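Local atomic coordinates of transposable element Tc3 transposase (Caenorhabditis elegans, PDB entry 1TC3), a protein that binds specifically to the terminal nucleotides of the Tc3 inverted repeat and makes double-strand breaks at the ends of the element, leading to its excision and transposition. Residues C[12-17]-C[36-41]; C[3-8]-C[46-51]. All coordinates share one frame; numbering follows the deposited sequence.

Contact 1 (C[12-17]-C[36-41]); sequences AQLDVM and HCIRVY. Unlike the reference sequence in segment 36-41: V40 (reference Glu). With nucleotides of chain B; nucleotides of chain A.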
# COMPACT_ATOMS: atom_id res chain seq x y z
N ALA C 12 0.45 -1.18 7.13
CA ALA C 12 1.08 -0.45 8.22
C ALA C 12 2.45 0.05 7.77
O ALA C 12 2.90 1.12 8.13
CB ALA C 12 1.25 -1.36 9.43
N GLN C 13 3.11 -0.77 6.99
CA GLN C 13 4.37 -0.40 6.47
C GLN C 13 4.14 0.80 5.54
O GLN C 13 4.70 1.91 5.64
CB GLN C 13 4.89 -1.62 5.73
CG GLN C 13 5.24 -2.71 6.75
CD GLN C 13 5.77 -3.93 6.06
OE1 GLN C 13 5.33 -4.26 4.95
NE2 GLN C 13 6.67 -4.65 6.73
N LEU C 14 3.26 0.59 4.61
CA LEU C 14 2.91 1.62 3.69
C LEU C 14 2.64 2.91 4.38
O LEU C 14 2.86 3.97 3.83
CB LEU C 14 1.58 1.26 3.02
CG LEU C 14 1.72 0.08 2.09
CD1 LEU C 14 0.43 -0.03 1.31
CD2 LEU C 14 2.86 0.33 1.12
N ASP C 15 2.08 2.88 5.55
CA ASP C 15 1.77 4.17 6.12
C ASP C 15 2.99 4.87 6.59
O ASP C 15 3.07 6.09 6.54
CB ASP C 15 0.70 4.16 7.23
CG ASP C 15 -0.48 3.30 6.95
OD1 ASP C 15 -1.23 3.77 5.99
OD2 ASP C 15 -0.67 2.27 7.55
N VAL C 16 3.93 4.08 7.08
CA VAL C 16 5.16 4.64 7.59
C VAL C 16 6.02 5.14 6.44
O VAL C 16 6.48 6.27 6.46
CB VAL C 16 5.87 3.64 8.46
CG1 VAL C 16 6.61 2.62 7.61
CG2 VAL C 16 6.81 4.36 9.40
N MET C 17 6.17 4.30 5.42
CA MET C 17 6.91 4.60 4.22
C MET C 17 6.44 5.89 3.57
O MET C 17 7.20 6.71 3.07
CB MET C 17 6.78 3.45 3.26
CG MET C 17 7.84 2.42 3.50
SD MET C 17 7.57 1.09 2.33
CE MET C 17 9.23 0.43 2.29
N HIS C 36 -0.05 -0.40 -8.10
CA HIS C 36 -1.48 -0.25 -8.20
C HIS C 36 -2.13 -0.34 -6.84
O HIS C 36 -2.82 0.57 -6.40
CB HIS C 36 -2.11 -1.27 -9.16
CG HIS C 36 -3.51 -0.93 -9.57
ND1 HIS C 36 -4.21 -1.72 -10.46
CD2 HIS C 36 -4.31 0.11 -9.19
CE1 HIS C 36 -5.39 -1.12 -10.64
NE2 HIS C 36 -5.48 -0.02 -9.90
N CYS C 37 -1.95 -1.44 -6.12
CA CYS C 37 -2.64 -1.42 -4.86
C CYS C 37 -2.11 -0.31 -4.00
O CYS C 37 -2.86 0.54 -3.49
CB CYS C 37 -2.69 -2.74 -4.10
SG CYS C 37 -1.13 -3.58 -4.25
N ILE C 38 -0.80 -0.32 -3.87
CA ILE C 38 -0.16 0.69 -3.06
C ILE C 38 -0.72 2.08 -3.32
O ILE C 38 -1.08 2.82 -2.40
CB ILE C 38 1.32 0.65 -3.29
CG1 ILE C 38 1.81 -0.77 -3.13
CG2 ILE C 38 1.99 1.52 -2.26
CD1 ILE C 38 3.29 -0.82 -2.88
N ARG C 39 -0.80 2.43 -4.59
CA ARG C 39 -1.31 3.74 -4.96
C ARG C 39 -2.68 3.99 -4.37
O ARG C 39 -2.84 4.77 -3.42
CB ARG C 39 -1.32 3.91 -6.46
CG ARG C 39 -1.09 5.34 -6.91
CD ARG C 39 -1.25 5.48 -8.42
NE ARG C 39 -0.07 5.09 -9.20
CZ ARG C 39 0.13 3.90 -9.72
NH1 ARG C 39 -0.75 2.92 -9.52
NH2 ARG C 39 1.23 3.65 -10.40
N VAL C 40 -3.65 3.27 -4.94
CA VAL C 40 -5.03 3.35 -4.54
C VAL C 40 -5.21 3.49 -3.04
O VAL C 40 -5.88 4.40 -2.57
CB VAL C 40 -5.84 2.17 -5.07
CG1 VAL C 40 -7.32 2.47 -4.95
CG2 VAL C 40 -5.53 1.88 -6.52
N TYR C 41 -4.58 2.59 -2.29
CA TYR C 41 -4.66 2.60 -0.84
C TYR C 41 -4.18 3.88 -0.20
O TYR C 41 -4.82 4.41 0.69
CB TYR C 41 -3.83 1.47 -0.23
CG TYR C 41 -3.63 1.66 1.27
CD1 TYR C 41 -4.70 1.51 2.14
CD2 TYR C 41 -2.39 2.00 1.81
CE1 TYR C 41 -4.54 1.65 3.52
CE2 TYR C 41 -2.20 2.18 3.18
CZ TYR C 41 -3.29 1.99 4.03
OH TYR C 41 -3.12 2.14 5.37
P DG B 10 -0.79 -7.68 -5.89
OP1 DG B 10 0.15 -8.74 -5.47
OP2 DG B 10 -0.46 -6.25 -5.68
O5' DG B 10 -1.24 -7.99 -7.41
C5' DG B 10 -1.12 -9.26 -7.98
C4' DG B 10 -1.09 -9.19 -9.50
O4' DG B 10 -2.06 -8.24 -10.00
C3' DG B 10 0.25 -8.73 -10.10
O3' DG B 10 0.87 -9.79 -10.78
C2' DG B 10 -0.08 -7.55 -11.03
C1' DG B 10 -1.59 -7.65 -11.20
N9 DG B 10 -2.31 -6.38 -11.28
C8 DG B 10 -2.43 -5.39 -10.34
N7 DG B 10 -3.30 -4.46 -10.65
C5 DG B 10 -3.88 -4.96 -11.80
C6 DG B 10 -4.88 -4.38 -12.58
O6 DG B 10 -5.47 -3.33 -12.33
N1 DG B 10 -5.19 -5.16 -13.68
C2 DG B 10 -4.57 -6.34 -14.00
N2 DG B 10 -5.01 -6.92 -15.11
N3 DG B 10 -3.61 -6.92 -13.26
C4 DG B 10 -3.31 -6.15 -12.20
P DG A 8 2.11 7.87 -10.19
OP1 DG A 8 1.36 8.43 -9.06
OP2 DG A 8 2.54 6.45 -10.20
O5' DG A 8 1.29 8.22 -11.47
C5' DG A 8 0.91 7.31 -12.38
C4' DG A 8 0.49 8.06 -13.62
O4' DG A 8 1.50 7.96 -14.61
C3' DG A 8 -0.77 7.55 -14.29
O3' DG A 8 -1.61 8.62 -14.39
C2' DG A 8 -0.36 6.98 -15.64
C1' DG A 8 1.13 6.89 -15.46
N9 DG A 8 1.67 5.64 -14.92
C8 DG A 8 2.40 5.20 -13.85
N7 DG A 8 2.75 3.94 -13.92
C5 DG A 8 2.30 3.53 -15.16
C6 DG A 8 2.44 2.29 -15.82
O6 DG A 8 2.95 1.24 -15.40
N1 DG A 8 1.91 2.32 -17.09
C2 DG A 8 1.27 3.39 -17.60
N2 DG A 8 0.76 3.19 -18.79
N3 DG A 8 1.10 4.56 -17.00
C4 DG A 8 1.67 4.57 -15.80
P DC A 10 -7.21 5.40 -19.11
OP1 DC A 10 -7.46 5.72 -20.54
OP2 DC A 10 -7.97 6.12 -18.05
O5' DC A 10 -7.33 3.81 -18.94
C5' DC A 10 -6.56 2.94 -19.82
C4' DC A 10 -6.90 1.47 -19.62
O4' DC A 10 -5.95 0.83 -18.70
C3' DC A 10 -8.26 1.25 -18.97
O3' DC A 10 -8.72 -0.06 -19.23
C2' DC A 10 -7.86 1.40 -17.50
C1' DC A 10 -6.65 0.48 -17.51
N1 DC A 10 -5.82 0.54 -16.27
C2 DC A 10 -4.92 -0.44 -15.87
O2 DC A 10 -4.79 -1.42 -16.59
N3 DC A 10 -4.22 -0.29 -14.72
C4 DC A 10 -4.42 0.81 -13.99
N4 DC A 10 -3.76 0.92 -12.83
C5 DC A 10 -5.33 1.83 -14.38
C6 DC A 10 -6.00 1.66 -15.52

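Contact 2 (C[3-8]-C[46-51]); sequences GSALSD and VSYGTS. With nucleotides of chain B; nucleotides of chain A.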
# COMPACT_ATOMS: atom_id res chain seq x y z
N GLY C 3 -4.72 -10.60 -6.77
CA GLY C 3 -3.92 -10.95 -5.62
C GLY C 3 -4.67 -10.66 -4.33
O GLY C 3 -5.75 -10.07 -4.32
N SER C 4 -4.07 -11.05 -3.22
CA SER C 4 -4.66 -10.84 -1.93
C SER C 4 -4.73 -9.40 -1.53
O SER C 4 -3.92 -8.55 -1.95
CB SER C 4 -3.94 -11.57 -0.84
OG SER C 4 -2.59 -11.78 -1.19
N ALA C 5 -5.71 -9.14 -0.68
CA ALA C 5 -5.88 -7.81 -0.17
C ALA C 5 -4.77 -7.49 0.84
O ALA C 5 -4.12 -8.38 1.38
CB ALA C 5 -7.29 -7.66 0.39
N LEU C 6 -4.50 -6.21 1.08
CA LEU C 6 -3.42 -5.82 1.97
C LEU C 6 -3.67 -6.06 3.42
O LEU C 6 -4.64 -5.55 3.98
CB LEU C 6 -2.97 -4.34 1.83
CG LEU C 6 -2.60 -3.94 0.41
CD1 LEU C 6 -2.78 -2.43 0.26
CD2 LEU C 6 -1.18 -4.40 0.14
N SER C 7 -2.71 -6.75 4.01
CA SER C 7 -2.74 -7.05 5.40
C SER C 7 -2.49 -5.82 6.23
O SER C 7 -1.85 -4.87 5.83
CB SER C 7 -1.78 -8.16 5.74
OG SER C 7 -0.47 -7.90 5.30
N ASP C 8 -2.99 -5.86 7.43
CA ASP C 8 -2.82 -4.75 8.32
C ASP C 8 -1.36 -4.38 8.46
O ASP C 8 -1.06 -3.20 8.58
CB ASP C 8 -3.58 -4.88 9.65
CG ASP C 8 -3.52 -6.24 10.30
OD1 ASP C 8 -2.58 -7.03 9.81
OD2 ASP C 8 -4.28 -6.53 11.22
N VAL C 46 -8.31 4.98 4.48
CA VAL C 46 -9.56 4.76 5.19
C VAL C 46 -10.49 3.87 4.38
O VAL C 46 -10.80 2.73 4.75
CB VAL C 46 -10.29 6.08 5.41
CG1 VAL C 46 -11.69 5.76 5.91
CG2 VAL C 46 -9.52 6.96 6.38
N SER C 47 -10.91 4.44 3.24
CA SER C 47 -11.82 3.82 2.32
C SER C 47 -11.48 2.40 1.94
O SER C 47 -12.34 1.64 1.46
CB SER C 47 -12.22 4.70 1.16
OG SER C 47 -13.28 5.53 1.61
N TYR C 48 -10.24 2.02 2.18
CA TYR C 48 -9.82 0.66 1.88
C TYR C 48 -10.66 -0.29 2.69
O TYR C 48 -10.82 -0.10 3.89
CB TYR C 48 -8.35 0.41 2.22
CG TYR C 48 -7.74 -0.79 1.53
CD1 TYR C 48 -7.45 -0.76 0.17
CD2 TYR C 48 -7.40 -1.94 2.24
CE1 TYR C 48 -6.85 -1.84 -0.48
CE2 TYR C 48 -6.82 -3.04 1.60
CZ TYR C 48 -6.55 -2.99 0.24
OH TYR C 48 -5.98 -4.08 -0.39
N GLY C 49 -11.18 -1.31 2.01
CA GLY C 49 -12.02 -2.29 2.67
C GLY C 49 -13.50 -1.91 2.69
O GLY C 49 -14.33 -2.66 3.16
N THR C 50 -13.81 -0.72 2.17
CA THR C 50 -15.18 -0.25 2.10
C THR C 50 -15.76 -0.59 0.74
O THR C 50 -15.58 0.16 -0.21
CB THR C 50 -15.27 1.26 2.35
OG1 THR C 50 -14.60 1.58 3.55
CG2 THR C 50 -16.74 1.69 2.46
N SER C 51 -16.45 -1.73 0.62
CA SER C 51 -17.02 -2.13 -0.67
C SER C 51 -18.24 -3.08 -0.57
O SER C 51 -18.23 -4.31 -0.75
CB SER C 51 -15.95 -2.54 -1.69
OG SER C 51 -14.95 -1.53 -1.77
P DA B 9 -6.56 -4.02 -4.60
OP1 DA B 9 -6.62 -4.14 -3.13
OP2 DA B 9 -6.40 -2.68 -5.22
O5' DA B 9 -5.40 -5.01 -5.07
C5' DA B 9 -5.48 -6.27 -4.56
C4' DA B 9 -4.53 -7.19 -5.28
O4' DA B 9 -5.02 -7.54 -6.59
C3' DA B 9 -3.13 -6.66 -5.45
O3' DA B 9 -2.19 -7.75 -5.20
C2' DA B 9 -3.19 -6.07 -6.86
C1' DA B 9 -4.38 -6.74 -7.55
N9 DA B 9 -5.36 -5.80 -8.12
C8 DA B 9 -5.69 -4.52 -7.79
N7 DA B 9 -6.62 -3.98 -8.53
C5 DA B 9 -6.89 -4.95 -9.47
C6 DA B 9 -7.79 -4.99 -10.54
N6 DA B 9 -8.57 -3.94 -10.87
N1 DA B 9 -7.86 -6.13 -11.26
C2 DA B 9 -7.09 -7.16 -10.91
N3 DA B 9 -6.21 -7.24 -9.91
C4 DA B 9 -6.15 -6.09 -9.22
P DA B 7 -18.79 -3.65 -7.49
OP1 DA B 7 -20.01 -3.63 -6.67
OP2 DA B 7 -18.81 -3.03 -8.84
O5' DA B 7 -17.61 -3.02 -6.64
C5' DA B 7 -17.46 -3.43 -5.31
C4' DA B 7 -16.03 -3.82 -5.08
O4' DA B 7 -15.64 -4.96 -5.90
C3' DA B 7 -15.04 -2.73 -5.43
O3' DA B 7 -14.06 -2.79 -4.44
C2' DA B 7 -14.53 -3.15 -6.81
C1' DA B 7 -14.48 -4.66 -6.63
N9 DA B 7 -14.63 -5.39 -7.86
C8 DA B 7 -15.42 -4.98 -8.90
N7 DA B 7 -15.47 -5.88 -9.87
C5 DA B 7 -14.63 -6.91 -9.45
C6 DA B 7 -14.24 -8.13 -10.03
N6 DA B 7 -14.69 -8.52 -11.23
N1 DA B 7 -13.39 -8.94 -9.35
C2 DA B 7 -13.00 -8.54 -8.13
N3 DA B 7 -13.32 -7.41 -7.47
C4 DA B 7 -14.10 -6.62 -8.21
P DA A 15 -7.86 -16.19 -6.56
OP1 DA A 15 -6.49 -16.55 -7.01
OP2 DA A 15 -8.89 -17.24 -6.41
O5' DA A 15 -7.80 -15.38 -5.20
C5' DA A 15 -7.08 -14.17 -5.12
C4' DA A 15 -7.68 -13.21 -4.12
O4' DA A 15 -8.90 -12.65 -4.64
C3' DA A 15 -8.03 -13.74 -2.75
O3' DA A 15 -8.08 -12.61 -1.88
C2' DA A 15 -9.45 -14.27 -3.02
C1' DA A 15 -10.02 -13.17 -3.92
N9 DA A 15 -10.97 -13.57 -4.98
C8 DA A 15 -10.73 -14.71 -5.70
N7 DA A 15 -11.57 -14.90 -6.70
C5 DA A 15 -12.42 -13.79 -6.66
C6 DA A 15 -13.54 -13.41 -7.44
N6 DA A 15 -13.98 -14.15 -8.46
N1 DA A 15 -14.19 -12.25 -7.13
C2 DA A 15 -13.69 -11.52 -6.11
N3 DA A 15 -12.65 -11.79 -5.29
C4 DA A 15 -12.05 -12.96 -5.61

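Contact 1 (C[12-17]-C[36-41])
I38 and Y41 of helix 35-43 meet L14 and D15 of helix 8-19 in the buried centre of this small three-helix domain, the specific DNA-binding part of a longer transposase. The axes of the two helix segments cross at -68° and come no nearer than 11.1 Å, so the contact is made by side chains alone. Helix 35-43 is the recognition helix of the helix-turn-helix. At its start, H36 faces the DNA. Its ND1 donates to N7 of DG10 of chain B at 2.9 Å, and N4 of DC10 of chain A lies over one ring face. I38 lends its CG2 branch, which meets CD2 of L14 at 3.7 Å. R39 serves the DNA: its NE and NH2 both donate to OP2 of DG8 of chain A, which lies near the guanidinium plane at its edge. Y41 CG lies anti to the backbone N (chi1 166°), which sends the ring toward helix 8-19. L14 CD1 packs against Y41 CD2 at 3.5 Å, and the phenol reaches past L14 to D15. There Y41 OH donates to the syn lone pair of D15 OD1 at 2.6 Å, with the carboxylate turned 57° from the ring plane. The recognition helix is thus two-sided: apolar groups and one short bond to a carboxylate hold its inner face, while its outer face offers donors to a guanine base and a phosphate.

Contact 2 (C[3-8]-C[46-51])
This is a loop-to-loop contact between the arm before helix 8-19 and the tail after helix 35-43, at the edge of the helix-turn-helix domain and against the DNA backbone. Neither segment is regular helix or strand. Nearly everything passes through one side chain, Y48, which reaches across to A5 and L6. CG of Y48 lies anti to its backbone N (chi1 -161°), and the ring extends from the tail to the arm. The phenol oxygen works both ways. It accepts the backbone N-H of L6, with N to OH 3.0 Å and an almost straight angle of 173°. It also donates to OP1 of DA9 of chain B, 2.8 Å from OH. Protein arm, tail and phosphate are therefore joined at a single oxygen atom. L6 adds an apolar grip: its side chain crosses the phenol at about a right angle, and CD1 comes 3.8 Å from CZ of Y48. A5 touches the same hydroxyl more loosely through CA and CB. A phenylalanine in place of Y48 could keep the ring packing, but it would probably leave the L6 N-H and the DA9 phosphate without their shared partner. Behind L6 stands L14 of helix 8-19, and the Y41 ring meets that of Y48 edge-to-face. Farther out on the arm, G3 N makes a weak hydrogen bond to O4' of DA9 of chain B, and G3 O lies near the sugar of DA15 of chain A. Sugars of both strands beside the arm are consistent with a place in the minor groove. The tail itself folds into a type II turn from S47 to T50, with G49 at a positive phi of 88° and T50 N bonded to S47 O at 2.9 Å.

Contact 1 is nested along the chain inside the loop closed by contact 2. The order is arm 3-8, helix 8-19, helix 24-31, helix 35-43 and tail 46-51. The two centres lie about 10 Å apart, and contact 1 sits close to the middle of the chain. The contacts meet directly: Y41 CD1 packs on Y48 CB at 3.8 Å, and L6 CD1 lies 4.1 Å from Y41 CB. Packing therefore continues from the helix pair to L6 of the arm and Y48 of the segment after helix 35-43. Base contacts of the recognition helix and backbone contacts of the arm and tail are thereby set in one compact DNA-binding unit.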